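Local coordinates for bacterial bifunctional deaminase-reductase C-terminal domain-containing protein (Corynebacterium diphtheriae, PDB 2P4G) that probably acts as an NADP-dependent reductase of the pyrimidine reductase family, related to the enzyme that reduces 5-amino-6-(5-phosphoribosylamino)uracil in riboflavin biosynthesis, at residues Ile21-Leu26 and Leu66-Gly71; Glu35-Ala40 and Arg211-Ile216; Ser43-Ala48 and Pro218-Pro223; Gly89-Pro94 and Pro110-Leu115; Lys117-Asp122 and Val140-Pro145. All coordinates share one frame; numbering follows the deposited sequence.

Contact 1. Residues Ile21-Leu26 and Leu66-Gly71. With EDO (1,2-ethanediol), chain G.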
# COMPACT_ATOMS: atom_id res chain seq x y z
N ILE A 21 -18.10 -6.19 -8.48
CA ILE A 21 -16.92 -5.36 -8.42
C ILE A 21 -16.67 -4.68 -9.75
O ILE A 21 -16.38 -3.50 -9.78
CB ILE A 21 -15.69 -6.20 -8.03
CG1 ILE A 21 -15.85 -6.72 -6.61
CG2 ILE A 21 -14.44 -5.37 -8.12
CD1 ILE A 21 -14.91 -7.85 -6.24
N VAL A 22 -16.79 -5.44 -10.84
CA VAL A 22 -16.53 -4.94 -12.18
C VAL A 22 -17.69 -4.12 -12.76
O VAL A 22 -17.46 -3.10 -13.40
CB VAL A 22 -16.15 -6.09 -13.16
CG1 VAL A 22 -16.07 -5.58 -14.60
CG2 VAL A 22 -14.82 -6.74 -12.77
N TYR A 23 -18.93 -4.55 -12.53
CA TYR A 23 -20.04 -3.98 -13.26
C TYR A 23 -21.01 -3.13 -12.43
O TYR A 23 -21.79 -2.35 -13.00
CB TYR A 23 -20.83 -5.11 -13.95
CG TYR A 23 -20.06 -5.81 -15.04
CD1 TYR A 23 -19.94 -5.23 -16.30
CD2 TYR A 23 -19.45 -7.05 -14.82
CE1 TYR A 23 -19.24 -5.88 -17.31
CE2 TYR A 23 -18.75 -7.70 -15.82
CZ TYR A 23 -18.65 -7.11 -17.07
OH TYR A 23 -17.96 -7.74 -18.09
N GLY A 24 -20.98 -3.28 -11.11
CA GLY A 24 -22.04 -2.76 -10.26
C GLY A 24 -21.77 -1.38 -9.67
O GLY A 24 -20.62 -0.97 -9.60
N ALA A 25 -22.84 -0.72 -9.22
CA ALA A 25 -22.81 0.65 -8.71
C ALA A 25 -22.13 1.62 -9.67
O ALA A 25 -21.29 2.44 -9.26
CB ALA A 25 -22.16 0.72 -7.31
N LEU A 26 -22.50 1.53 -10.95
CA LEU A 26 -22.02 2.45 -11.97
C LEU A 26 -23.18 3.15 -12.72
O LEU A 26 -24.31 2.65 -12.72
CB LEU A 26 -21.12 1.69 -12.97
CG LEU A 26 -19.82 1.13 -12.40
CD1 LEU A 26 -19.24 0.08 -13.31
CD2 LEU A 26 -18.82 2.24 -12.17
N LEU A 66 -9.54 -10.77 -12.26
CA LEU A 66 -8.84 -10.42 -13.48
C LEU A 66 -9.63 -10.89 -14.69
O LEU A 66 -9.81 -10.14 -15.64
CB LEU A 66 -7.43 -11.02 -13.53
CG LEU A 66 -6.24 -10.08 -13.58
CD1 LEU A 66 -4.97 -10.92 -13.83
CD2 LEU A 66 -6.40 -8.99 -14.65
N ILE A 67 -10.09 -12.14 -14.66
CA ILE A 67 -10.85 -12.71 -15.78
C ILE A 67 -12.14 -11.94 -16.00
O ILE A 67 -12.51 -11.66 -17.14
CB ILE A 67 -11.16 -14.21 -15.56
CG1 ILE A 67 -9.86 -15.03 -15.59
CG2 ILE A 67 -12.10 -14.74 -16.63
CD1 ILE A 67 -9.02 -14.73 -16.73
N GLN A 68 -12.82 -11.58 -14.92
CA GLN A 68 -14.06 -10.80 -14.99
C GLN A 68 -13.80 -9.47 -15.71
O GLN A 68 -14.57 -9.07 -16.58
CB GLN A 68 -14.64 -10.55 -13.58
CG GLN A 68 -16.05 -10.06 -13.56
CD GLN A 68 -17.04 -11.18 -13.79
OE1 GLN A 68 -17.51 -11.40 -14.91
NE2 GLN A 68 -17.35 -11.91 -12.73
N LEU A 69 -12.70 -8.81 -15.36
CA LEU A 69 -12.36 -7.50 -15.95
C LEU A 69 -11.94 -7.65 -17.41
O LEU A 69 -12.29 -6.83 -18.25
CB LEU A 69 -11.26 -6.78 -15.13
CG LEU A 69 -11.00 -5.31 -15.53
CD1 LEU A 69 -12.23 -4.40 -15.39
CD2 LEU A 69 -9.83 -4.72 -14.77
N ARG A 70 -11.25 -8.74 -17.71
CA ARG A 70 -11.01 -9.13 -19.09
C ARG A 70 -12.28 -9.34 -19.90
O ARG A 70 -12.31 -9.02 -21.08
CB ARG A 70 -10.12 -10.38 -19.16
CG ARG A 70 -8.66 -10.07 -18.86
CD ARG A 70 -7.77 -11.30 -19.03
NE ARG A 70 -6.37 -10.87 -19.06
CZ ARG A 70 -5.39 -11.54 -19.65
NH1 ARG A 70 -5.61 -12.70 -20.24
NH2 ARG A 70 -4.17 -11.02 -19.66
N GLY A 71 -13.32 -9.88 -19.27
CA GLY A 71 -14.60 -10.04 -19.90
C GLY A 71 -15.31 -8.73 -20.18
O GLY A 71 -16.16 -8.66 -21.06
C1 EDO G . -3.60 -15.97 -20.90
O1 EDO G . -3.65 -17.15 -20.09
C2 EDO G . -2.92 -14.72 -20.28
O2 EDO G . -2.95 -13.52 -21.17
O HOH W 1 -16.79 -9.83 -17.28
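The last turn of helix 18-23 comes against the second half of helix 60-72, the backbones being nearest where the CA atoms of Val22 and Leu69 lie 6.2 Å apart. Val22 carries the apolar part with its two methyls divided between neighbours: CG2 sits 3.6 Å from Gln68 CG, while CG1, anti to the backbone N (chi1 172°), meets Leu69 CD1 at 4.1 Å. CG1 also lies over one face of the Tyr23 ring, toward its rim. This is helix-on-helix packing in a dihydrofolate-reductase-like fold, with the N-terminal helix set against the first long helix after strand 35-43. Tyr23 reaches across with its hydroxyl, OH lying 3.5 Å from Gly71 C. A water bridges Tyr23 OH and Gln68 OE1, 2.9 Å from OE1, but its exact position is doubtful because it lies too close to Tyr23 OH and Gln68 O. The amide of Gln68 is turned 73° from the tyrosine ring, and its NE2 bonds Thr18 OG1 in the N-terminal helix.

Contact 2. Residues Glu35-Ala40 and Arg211-Ile216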
# COMPACT_ATOMS: atom_id res chain seq x y z
N GLU A 35 -13.94 3.70 -21.61
CA GLU A 35 -13.46 3.70 -20.25
C GLU A 35 -12.12 2.98 -20.19
O GLU A 35 -11.91 2.00 -20.88
CB GLU A 35 -14.47 3.04 -19.32
CG GLU A 35 -14.18 3.38 -17.86
CD GLU A 35 -15.01 2.60 -16.86
OE1 GLU A 35 -16.06 2.04 -17.22
OE2 GLU A 35 -14.57 2.55 -15.70
N CYS A 36 -11.20 3.51 -19.39
CA CYS A 36 -9.94 2.83 -19.10
C CYS A 36 -9.81 2.55 -17.61
O CYS A 36 -10.00 3.44 -16.78
CB CYS A 36 -8.76 3.68 -19.56
SG CYS A 36 -7.15 2.97 -19.20
N ARG A 37 -9.46 1.31 -17.29
CA ARG A 37 -9.27 0.86 -15.93
C ARG A 37 -7.92 0.20 -15.79
O ARG A 37 -7.48 -0.52 -16.67
CB ARG A 37 -10.33 -0.14 -15.52
CG ARG A 37 -11.71 0.38 -15.71
CD ARG A 37 -12.67 -0.38 -14.84
NE ARG A 37 -14.07 -0.06 -15.12
CZ ARG A 37 -15.08 -0.72 -14.58
NH1 ARG A 37 -14.85 -1.74 -13.76
NH2 ARG A 37 -16.32 -0.38 -14.89
N ALA A 38 -7.28 0.46 -14.66
CA ALA A 38 -6.05 -0.21 -14.30
C ALA A 38 -6.41 -1.27 -13.26
O ALA A 38 -7.23 -1.01 -12.40
CB ALA A 38 -5.05 0.79 -13.76
N ILE A 39 -5.82 -2.46 -13.37
CA ILE A 39 -6.02 -3.52 -12.38
C ILE A 39 -4.69 -3.95 -11.80
O ILE A 39 -3.74 -4.22 -12.52
CB ILE A 39 -6.84 -4.73 -12.94
CG1 ILE A 39 -7.09 -5.75 -11.84
CG2 ILE A 39 -6.17 -5.38 -14.18
CD1 ILE A 39 -8.38 -6.47 -11.98
N ALA A 40 -4.59 -3.99 -10.47
CA ALA A 40 -3.28 -4.18 -9.86
C ALA A 40 -3.39 -4.91 -8.52
O ALA A 40 -4.47 -4.96 -7.92
CB ALA A 40 -2.52 -2.83 -9.75
N ARG A 211 -10.69 4.46 -13.58
CA ARG A 211 -10.92 3.65 -12.38
C ARG A 211 -9.76 2.72 -12.18
O ARG A 211 -9.10 2.34 -13.14
CB ARG A 211 -12.15 2.76 -12.50
CG ARG A 211 -13.36 3.45 -12.11
CD ARG A 211 -14.59 2.57 -12.11
NE ARG A 211 -15.68 3.48 -11.78
CZ ARG A 211 -16.21 4.34 -12.63
NH1 ARG A 211 -15.85 4.37 -13.91
NH2 ARG A 211 -17.17 5.15 -12.21
N LEU A 212 -9.59 2.32 -10.92
CA LEU A 212 -8.56 1.40 -10.49
C LEU A 212 -9.21 0.27 -9.71
O LEU A 212 -9.98 0.52 -8.80
CB LEU A 212 -7.58 2.16 -9.59
CG LEU A 212 -6.44 1.42 -8.91
CD1 LEU A 212 -5.55 0.71 -9.91
CD2 LEU A 212 -5.69 2.42 -8.07
N HIS A 213 -8.90 -0.97 -10.11
CA HIS A 213 -9.14 -2.13 -9.30
C HIS A 213 -7.83 -2.48 -8.60
O HIS A 213 -6.86 -2.82 -9.26
CB HIS A 213 -9.57 -3.29 -10.16
CG HIS A 213 -10.91 -3.09 -10.76
ND1 HIS A 213 -12.07 -3.55 -10.17
CD2 HIS A 213 -11.30 -2.43 -11.88
CE1 HIS A 213 -13.10 -3.20 -10.90
NE2 HIS A 213 -12.66 -2.53 -11.95
N LEU A 214 -7.81 -2.39 -7.28
CA LEU A 214 -6.60 -2.67 -6.51
C LEU A 214 -6.93 -3.75 -5.50
O LEU A 214 -7.91 -3.64 -4.74
CB LEU A 214 -6.09 -1.42 -5.81
CG LEU A 214 -4.82 -1.57 -4.94
CD1 LEU A 214 -3.60 -1.77 -5.80
CD2 LEU A 214 -4.66 -0.36 -4.02
N THR A 215 -6.14 -4.81 -5.54
CA THR A 215 -6.17 -5.88 -4.57
C THR A 215 -5.01 -5.67 -3.62
O THR A 215 -3.88 -5.50 -4.06
CB THR A 215 -5.98 -7.24 -5.26
OG1 THR A 215 -7.00 -7.40 -6.25
CG2 THR A 215 -6.02 -8.41 -4.22
N ILE A 216 -5.30 -5.68 -2.32
CA ILE A 216 -4.28 -5.53 -1.28
C ILE A 216 -4.13 -6.85 -0.56
O ILE A 216 -5.06 -7.34 0.10
CB ILE A 216 -4.64 -4.44 -0.29
CG1 ILE A 216 -4.91 -3.13 -1.05
CG2 ILE A 216 -3.50 -4.29 0.75
CD1 ILE A 216 -5.87 -2.23 -0.39
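Arg37 runs beside Arg211, the two side chains pointing the same way, with Arg211 CD 4.0 Å above one face of the Arg37 guanidinium, toward its rim. Glu35 OE2 lies between these like charges and probably offsets their repulsion. It takes Arg37 NE at 2.7 Å and Arg211 NH1 at 2.9 Å, the donors arriving from opposite faces of the carboxylate plane; Arg211 NE also forms a salt bridge with Glu244 of strand 237-248. Arg37 NH1 then reaches His213 NE2 at 2.9 Å, practically in the plane of the imidazole, and the two flat groups are only 20° apart. Strands 35-43 and 211-217 are parallel neighbours inside the mixed sheet, and the axes of segments 35-40 and 211-216 approach to 4.7 Å. Ala38 N, His213 N, Ala40 N and Thr215 N give the regular parallel ladder, to which Arg211 N adds a weak bond to Cys36 O. On the face with the arginines, Ile39 CD1 packs 3.9 Å from His213 CB. On the other, Ala38 CB meets Leu212 CD1 at 3.9 Å, and Leu212 and Leu214 pack on Ile44 of the second subunit.

Contact 3. Residues Ser43-Ala48 and Pro218-Pro223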
# COMPACT_ATOMS: atom_id res chain seq x y z
N SER A 43 1.29 -5.62 -2.04
CA SER A 43 1.43 -5.85 -0.62
C SER A 43 0.84 -4.64 0.10
O SER A 43 0.58 -3.59 -0.51
CB SER A 43 2.89 -6.05 -0.26
OG SER A 43 3.64 -4.86 -0.38
N ILE A 44 0.59 -4.78 1.40
CA ILE A 44 0.04 -3.66 2.16
C ILE A 44 0.97 -2.44 2.21
O ILE A 44 0.53 -1.29 2.37
CB ILE A 44 -0.38 -4.06 3.60
CG1 ILE A 44 0.83 -4.49 4.44
CG2 ILE A 44 -1.48 -5.14 3.54
CD1 ILE A 44 0.73 -4.11 5.92
N ASN A 45 2.26 -2.69 2.03
CA ASN A 45 3.24 -1.63 1.98
C ASN A 45 3.69 -1.24 0.56
O ASN A 45 4.72 -0.61 0.40
CB ASN A 45 4.41 -1.97 2.93
CG ASN A 45 5.25 -3.12 2.44
OD1 ASN A 45 4.74 -4.15 1.97
ND2 ASN A 45 6.55 -2.94 2.52
N GLY A 46 2.92 -1.60 -0.46
CA GLY A 46 3.12 -1.04 -1.79
C GLY A 46 4.09 -1.70 -2.74
O GLY A 46 4.51 -1.07 -3.72
N SER A 47 4.44 -2.96 -2.49
CA SER A 47 5.18 -3.75 -3.47
C SER A 47 4.22 -4.50 -4.40
O SER A 47 3.31 -5.15 -3.92
CB SER A 47 6.12 -4.72 -2.80
OG SER A 47 6.87 -5.42 -3.78
N ALA A 48 4.41 -4.36 -5.72
CA ALA A 48 3.62 -5.09 -6.72
C ALA A 48 4.06 -6.55 -6.86
O ALA A 48 3.33 -7.37 -7.44
CB ALA A 48 3.71 -4.38 -8.10
N PRO A 218 -2.55 -9.76 1.89
CA PRO A 218 -2.20 -9.78 3.30
C PRO A 218 -0.72 -10.09 3.51
O PRO A 218 -0.37 -11.08 4.17
CB PRO A 218 -3.10 -10.89 3.84
CG PRO A 218 -3.20 -11.85 2.69
CD PRO A 218 -3.32 -10.96 1.50
N ASN A 219 0.17 -9.28 2.95
CA ASN A 219 1.59 -9.44 3.23
C ASN A 219 2.40 -8.15 3.27
O ASN A 219 1.98 -7.11 2.77
CB ASN A 219 2.24 -10.52 2.34
CG ASN A 219 1.77 -10.47 0.93
OD1 ASN A 219 1.10 -11.40 0.44
ND2 ASN A 219 2.10 -9.38 0.25
N ILE A 220 3.52 -8.23 3.97
CA ILE A 220 4.47 -7.13 4.11
C ILE A 220 5.74 -7.56 3.41
O ILE A 220 6.21 -8.63 3.66
CB ILE A 220 4.84 -6.89 5.57
CG1 ILE A 220 3.60 -6.43 6.35
CG2 ILE A 220 6.02 -5.93 5.66
CD1 ILE A 220 3.86 -6.10 7.80
N ILE A 221 6.27 -6.71 2.54
CA ILE A 221 7.49 -6.98 1.79
C ILE A 221 8.44 -5.79 1.96
O ILE A 221 8.14 -4.67 1.50
CB ILE A 221 7.19 -7.20 0.30
CG1 ILE A 221 6.20 -8.38 0.14
CG2 ILE A 221 8.49 -7.43 -0.48
CD1 ILE A 221 5.53 -8.51 -1.24
N CYS A 222 9.54 -6.02 2.68
CA CYS A 222 10.60 -5.04 2.90
C CYS A 222 11.94 -5.62 2.48
O CYS A 222 12.32 -6.68 2.96
CB CYS A 222 10.72 -4.69 4.36
SG CYS A 222 9.27 -3.96 4.96
N PRO A 223 12.68 -4.90 1.62
CA PRO A 223 12.31 -3.63 1.03
C PRO A 223 11.24 -3.84 0.01
O PRO A 223 11.04 -4.96 -0.44
CB PRO A 223 13.61 -3.17 0.35
CG PRO A 223 14.68 -3.98 0.96
CD PRO A 223 14.03 -5.30 1.21
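A chi1 of 69° puts Asn45 CG between its backbone N and carbonyl carbon, and chi2 of -43° turns the amide so that OD1 and ND2 face the N and O of Ile221. Ser43 OG takes the same kind of position (chi1 71°) and donates to Asn45 OD1 at 2.7 Å. Ile221 N reaches that oxygen from the opposite face of its plane, over 3.0 Å and almost straight at N-H. Asn45 ND2 returns a short bond of 2.6 Å to Ile221 O, which lies in the amide plane, so one side chain serves both backbone polar groups of Ile221. Beside this clamp, Ile44 N bonds Asn219 O at 3.0 Å, and Ile44 CD1 crosses to Ile220 CG1 at 3.7 Å. Ser43 CB lies 3.7 Å from Ile221 CD1. Asn219 ND2, buried against Ser43 CB, has no polar partner in the model. Residues 43-46 form a type I beta turn at the end of strand 35-43, docked on strand 219-222; that strand pairs antiparallel with a strand of the second subunit, making the arrangement part of a sheet continued across a dimer interface.

Contact 4. Residues Gly89-Pro94 and Pro110-Leu115. With EDO (1,2-ethanediol), chain G.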
# COMPACT_ATOMS: atom_id res chain seq x y z
N GLY A 89 -0.31 -16.01 -21.73
CA GLY A 89 -0.50 -16.68 -22.98
C GLY A 89 -1.60 -15.99 -23.75
O GLY A 89 -2.03 -14.88 -23.41
N PRO A 90 -2.09 -16.66 -24.80
CA PRO A 90 -3.26 -16.13 -25.48
C PRO A 90 -4.44 -15.94 -24.50
O PRO A 90 -4.69 -16.80 -23.65
CB PRO A 90 -3.55 -17.17 -26.56
CG PRO A 90 -2.22 -17.83 -26.81
CD PRO A 90 -1.59 -17.89 -25.44
N VAL A 91 -5.13 -14.81 -24.64
CA VAL A 91 -6.24 -14.49 -23.79
C VAL A 91 -7.29 -15.59 -23.91
O VAL A 91 -7.62 -16.06 -25.02
CB VAL A 91 -6.81 -13.12 -24.12
CG1 VAL A 91 -8.10 -12.85 -23.35
CG2 VAL A 91 -5.75 -12.03 -23.84
N VAL A 92 -7.77 -16.04 -22.74
CA VAL A 92 -8.90 -16.99 -22.65
C VAL A 92 -10.01 -16.37 -21.82
O VAL A 92 -9.75 -15.61 -20.89
CB VAL A 92 -8.50 -18.38 -22.01
CG1 VAL A 92 -7.41 -19.06 -22.80
CG2 VAL A 92 -8.05 -18.20 -20.58
N LEU A 93 -11.25 -16.72 -22.14
CA LEU A 93 -12.39 -16.37 -21.30
C LEU A 93 -13.33 -17.56 -21.15
O LEU A 93 -13.42 -18.40 -22.05
CB LEU A 93 -13.18 -15.17 -21.87
CG LEU A 93 -12.55 -13.77 -21.82
CD1 LEU A 93 -13.41 -12.82 -22.63
CD2 LEU A 93 -12.40 -13.29 -20.40
N PRO A 94 -14.03 -17.63 -20.01
CA PRO A 94 -15.02 -18.66 -19.81
C PRO A 94 -16.10 -18.70 -20.88
O PRO A 94 -16.50 -17.69 -21.45
CB PRO A 94 -15.63 -18.30 -18.46
CG PRO A 94 -14.61 -17.50 -17.78
CD PRO A 94 -13.90 -16.75 -18.84
N PRO A 110 -11.01 -9.92 -25.73
CA PRO A 110 -10.32 -8.64 -25.86
C PRO A 110 -8.97 -8.78 -26.54
O PRO A 110 -8.33 -9.82 -26.46
CB PRO A 110 -10.12 -8.21 -24.39
CG PRO A 110 -10.10 -9.49 -23.64
CD PRO A 110 -11.09 -10.37 -24.33
N LYS A 111 -8.53 -7.71 -27.19
CA LYS A 111 -7.25 -7.67 -27.86
C LYS A 111 -6.16 -7.48 -26.84
O LYS A 111 -6.14 -6.49 -26.10
CB LYS A 111 -7.20 -6.51 -28.88
CG LYS A 111 -5.97 -6.49 -29.78
CD LYS A 111 -5.99 -7.65 -30.75
CE LYS A 111 -4.82 -7.65 -31.74
NZ LYS A 111 -4.90 -8.85 -32.64
N LEU A 112 -5.22 -8.41 -26.82
CA LEU A 112 -4.04 -8.27 -25.99
C LEU A 112 -3.03 -7.36 -26.66
O LEU A 112 -2.61 -7.63 -27.79
CB LEU A 112 -3.40 -9.64 -25.71
CG LEU A 112 -2.19 -9.69 -24.80
CD1 LEU A 112 -2.51 -9.13 -23.39
CD2 LEU A 112 -1.69 -11.14 -24.73
N THR A 113 -2.64 -6.31 -25.95
CA THR A 113 -1.73 -5.27 -26.44
C THR A 113 -0.50 -5.21 -25.55
O THR A 113 -0.59 -4.99 -24.33
CB THR A 113 -2.42 -3.88 -26.49
OG1 THR A 113 -3.64 -4.00 -27.21
CG2 THR A 113 -1.53 -2.81 -27.16
N LEU A 114 0.66 -5.44 -26.16
CA LEU A 114 1.90 -5.61 -25.44
C LEU A 114 2.80 -4.47 -25.75
O LEU A 114 3.05 -4.17 -26.93
CB LEU A 114 2.60 -6.91 -25.85
CG LEU A 114 1.85 -8.21 -25.58
CD1 LEU A 114 2.68 -9.38 -26.16
CD2 LEU A 114 1.57 -8.41 -24.06
N LEU A 115 3.25 -3.79 -24.69
CA LEU A 115 4.15 -2.67 -24.81
C LEU A 115 5.58 -3.16 -24.60
O LEU A 115 5.93 -3.70 -23.55
CB LEU A 115 3.81 -1.63 -23.74
CG LEU A 115 2.36 -1.14 -23.67
CD1 LEU A 115 2.24 -0.03 -22.63
CD2 LEU A 115 1.87 -0.66 -25.01
C1 EDO G . -3.60 -15.97 -20.90
O1 EDO G . -3.65 -17.15 -20.09
C2 EDO G . -2.92 -14.72 -20.28
O2 EDO G . -2.95 -13.52 -21.17
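The loop between helices 80-85 and 95-103 lies over the start of strand 111-115, one of the parallel strands in the central sheet of this RibD-type fold. Val91 is the middle of the contact, its CB directed at the strand and its two methyls sent to different partners. CG1, anti to the backbone N (chi1 173°), packs 3.9 Å from Pro110 CG, while CG2 lies 3.8 Å from Leu112 CB. Both pairs cross at a slant, so the branched valine touches the proline ring and the leucine at once. Leu93, farther along the loop, meets Pro110 tip to tip, its CD1 3.8 Å from the ring's CD. At the other end Gly89 O comes 4.0 Å from Leu112 CD2. The contact is carried by apolar side chains; the carbonyl of Gly89 is used by an ethanediol, probably from the crystallisation liquor, whose O2 donates to Gly89 O at 2.8 Å. The same oxygen accepts from Arg70 of helix 60-72, and the small molecule thereby links loop and helix. Val91 and Leu93 also pack on Arg70, and Leu93 on Ile67, placing the loop against helix 60-72; Val91 and Pro110 both touch Ile76 of strand 75-79, while Leu112 pairs through its backbone with Leu139 on the strand's other neighbour, strand 139-143.

Contact 5. Residues Lys117-Asp122 and Val140-Pro145. With EDO (1,2-ethanediol), chain M; EDO (1,2-ethanediol), chain N.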
# COMPACT_ATOMS: atom_id res chain seq x y z
N LYS A 117 9.61 -1.97 -25.54
CA LYS A 117 10.63 -1.16 -26.17
C LYS A 117 11.75 -2.00 -26.77
O LYS A 117 12.28 -1.66 -27.81
CB LYS A 117 11.14 -0.07 -25.21
CG LYS A 117 10.04 1.00 -24.89
CD LYS A 117 10.59 2.26 -24.22
CE LYS A 117 9.57 2.88 -23.26
NZ LYS A 117 9.90 4.31 -22.92
N SER A 118 12.09 -3.13 -26.16
CA SER A 118 13.17 -4.02 -26.68
C SER A 118 12.72 -4.97 -27.79
O SER A 118 13.54 -5.39 -28.62
CB SER A 118 13.77 -4.87 -25.55
OG SER A 118 12.88 -5.91 -25.15
N LEU A 119 11.44 -5.34 -27.76
CA LEU A 119 10.88 -6.32 -28.70
C LEU A 119 11.40 -7.75 -28.43
O LEU A 119 11.30 -8.63 -29.31
CB LEU A 119 11.14 -5.92 -30.15
CG LEU A 119 10.38 -4.72 -30.68
CD1 LEU A 119 10.72 -4.51 -32.20
CD2 LEU A 119 8.86 -4.93 -30.43
N TYR A 120 11.94 -7.97 -27.22
CA TYR A 120 12.39 -9.30 -26.83
C TYR A 120 11.14 -10.08 -26.44
O TYR A 120 10.41 -9.68 -25.53
CB TYR A 120 13.38 -9.30 -25.65
CG TYR A 120 13.71 -10.72 -25.30
CD1 TYR A 120 14.59 -11.45 -26.09
CD2 TYR A 120 13.07 -11.38 -24.25
CE1 TYR A 120 14.84 -12.78 -25.83
CE2 TYR A 120 13.34 -12.69 -23.97
CZ TYR A 120 14.20 -13.40 -24.77
OH TYR A 120 14.46 -14.74 -24.53
N PHE A 121 10.89 -11.18 -27.16
CA PHE A 121 9.82 -12.09 -26.85
C PHE A 121 10.27 -13.54 -26.90
O PHE A 121 11.17 -13.90 -27.65
CB PHE A 121 8.66 -11.88 -27.82
CG PHE A 121 7.99 -10.56 -27.66
CD1 PHE A 121 7.19 -10.32 -26.59
CD2 PHE A 121 8.20 -9.55 -28.58
CE1 PHE A 121 6.56 -9.11 -26.42
CE2 PHE A 121 7.58 -8.34 -28.43
CZ PHE A 121 6.77 -8.11 -27.34
N ASP A 122 9.60 -14.36 -26.11
CA ASP A 122 9.71 -15.83 -26.20
C ASP A 122 8.81 -16.36 -27.31
O ASP A 122 7.60 -16.42 -27.16
CB ASP A 122 9.32 -16.45 -24.85
CG ASP A 122 9.22 -17.96 -24.89
OD1 ASP A 122 9.70 -18.61 -25.86
OD2 ASP A 122 8.65 -18.49 -23.92
N VAL A 140 1.58 -5.50 -30.76
CA VAL A 140 2.82 -5.06 -30.13
C VAL A 140 3.02 -3.57 -30.40
O VAL A 140 2.90 -3.12 -31.54
CB VAL A 140 4.03 -5.87 -30.60
CG1 VAL A 140 5.35 -5.32 -29.96
CG2 VAL A 140 3.80 -7.33 -30.24
N ILE A 141 3.28 -2.82 -29.33
CA ILE A 141 3.54 -1.39 -29.43
C ILE A 141 4.98 -1.14 -28.93
O ILE A 141 5.30 -1.40 -27.78
CB ILE A 141 2.55 -0.53 -28.58
CG1 ILE A 141 1.08 -0.89 -28.87
CG2 ILE A 141 2.84 0.98 -28.77
CD1 ILE A 141 0.58 -0.50 -30.21
N THR A 142 5.82 -0.62 -29.82
CA THR A 142 7.20 -0.34 -29.51
C THR A 142 7.55 1.09 -29.96
O THR A 142 6.67 1.89 -30.30
CB THR A 142 8.10 -1.39 -30.18
OG1 THR A 142 9.46 -1.16 -29.80
CG2 THR A 142 7.97 -1.37 -31.68
N GLN A 143 8.83 1.42 -29.95
CA GLN A 143 9.28 2.75 -30.29
C GLN A 143 10.55 2.64 -31.12
O GLN A 143 11.33 1.74 -30.90
CB GLN A 143 9.56 3.50 -28.98
CG GLN A 143 9.76 4.98 -29.12
CD GLN A 143 9.42 5.75 -27.84
OE1 GLN A 143 9.49 5.22 -26.72
NE2 GLN A 143 9.07 7.02 -28.02
N GLN A 144 10.75 3.51 -32.09
CA GLN A 144 12.01 3.52 -32.82
C GLN A 144 13.08 3.89 -31.83
O GLN A 144 13.02 4.97 -31.25
CB GLN A 144 11.99 4.53 -33.95
CG GLN A 144 13.20 4.46 -34.87
CD GLN A 144 13.10 3.36 -35.91
OE1 GLN A 144 12.05 3.17 -36.54
NE2 GLN A 144 14.19 2.62 -36.10
N PRO A 145 14.07 2.99 -31.61
CA PRO A 145 15.11 3.28 -30.62
C PRO A 145 15.96 4.47 -31.05
O PRO A 145 16.33 4.57 -32.22
CB PRO A 145 15.93 1.98 -30.58
CG PRO A 145 15.71 1.36 -31.91
CD PRO A 145 14.28 1.68 -32.24
C1 EDO M . 14.40 -13.60 -29.23
O1 EDO M . 13.49 -14.51 -28.58
C2 EDO M . 13.73 -12.63 -30.21
O2 EDO M . 12.68 -11.86 -29.58
C1 EDO N . 8.23 -3.88 -21.00
O1 EDO N . 7.46 -4.04 -19.80
C2 EDO N . 8.14 -2.44 -21.48
O2 EDO N . 9.10 -2.23 -22.53
O HOH W 2 9.26 6.75 -24.15
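Leu119 fills the tight, buried half of the contact, its CD2 lying 3.6 Å from both Val140 CG1 and Thr142 CB. It crosses Thr142 at about a right angle and Val140 at a slant. Phe121 meets Val140 tip to tip: CE2 is 4.1 Å from the CG1 methyl, which its torsion sets anti to the backbone N (chi1 177°) and which thus touches both Leu119 and the phenylalanine. Thr142 OG1 lies against Leu119 CG and is bonded to Ser116 O and to Trp152 of helix 150-162. The other half is looser and wet. Lys117 runs beside Gln143, pointing the same way, but NZ remains 3.9 Å from Gln143 OE1, and a water joins them, accepting from NZ at 2.8 Å and donating to OE1 at 3.0 Å. Gln143 NE2 is bonded to Pro170 O. An ethanediol, probably from the crystallisation liquor, takes Lys117 N; another sits at the far end of the loop, on Phe121 N and O. Ser118 OG accepts from Tyr120 N, an ST turn that shapes the loop. The arrangement belongs to the connection between adjacent parallel strands 111-115 and 139-143, whose first residues run back along strand 139-143, with Leu119 also packed on Trp152 and Leu156 of helix 150-162.

In the fold
From the N terminus, contact 1 brings the first helix onto helix 60-72, closing a loop that contains strand 35-43. Contacts 2 and 3 both start within that strand or just after it and close some 170 residues later, so each crosses contact 1; they also cross each other, and meet where Ile44 packs on Ile216. Contacts 4 and 5 are short closures lying one after the other within those two long loops. Contact 4 adjoins contact 1 through helix 60-72, and contact 5 through the pairing of strands 111-115 and 139-143. Contacts 2, 4 and 5 thus sample one sheet, while contacts 2 and 3 also reach the second subunit.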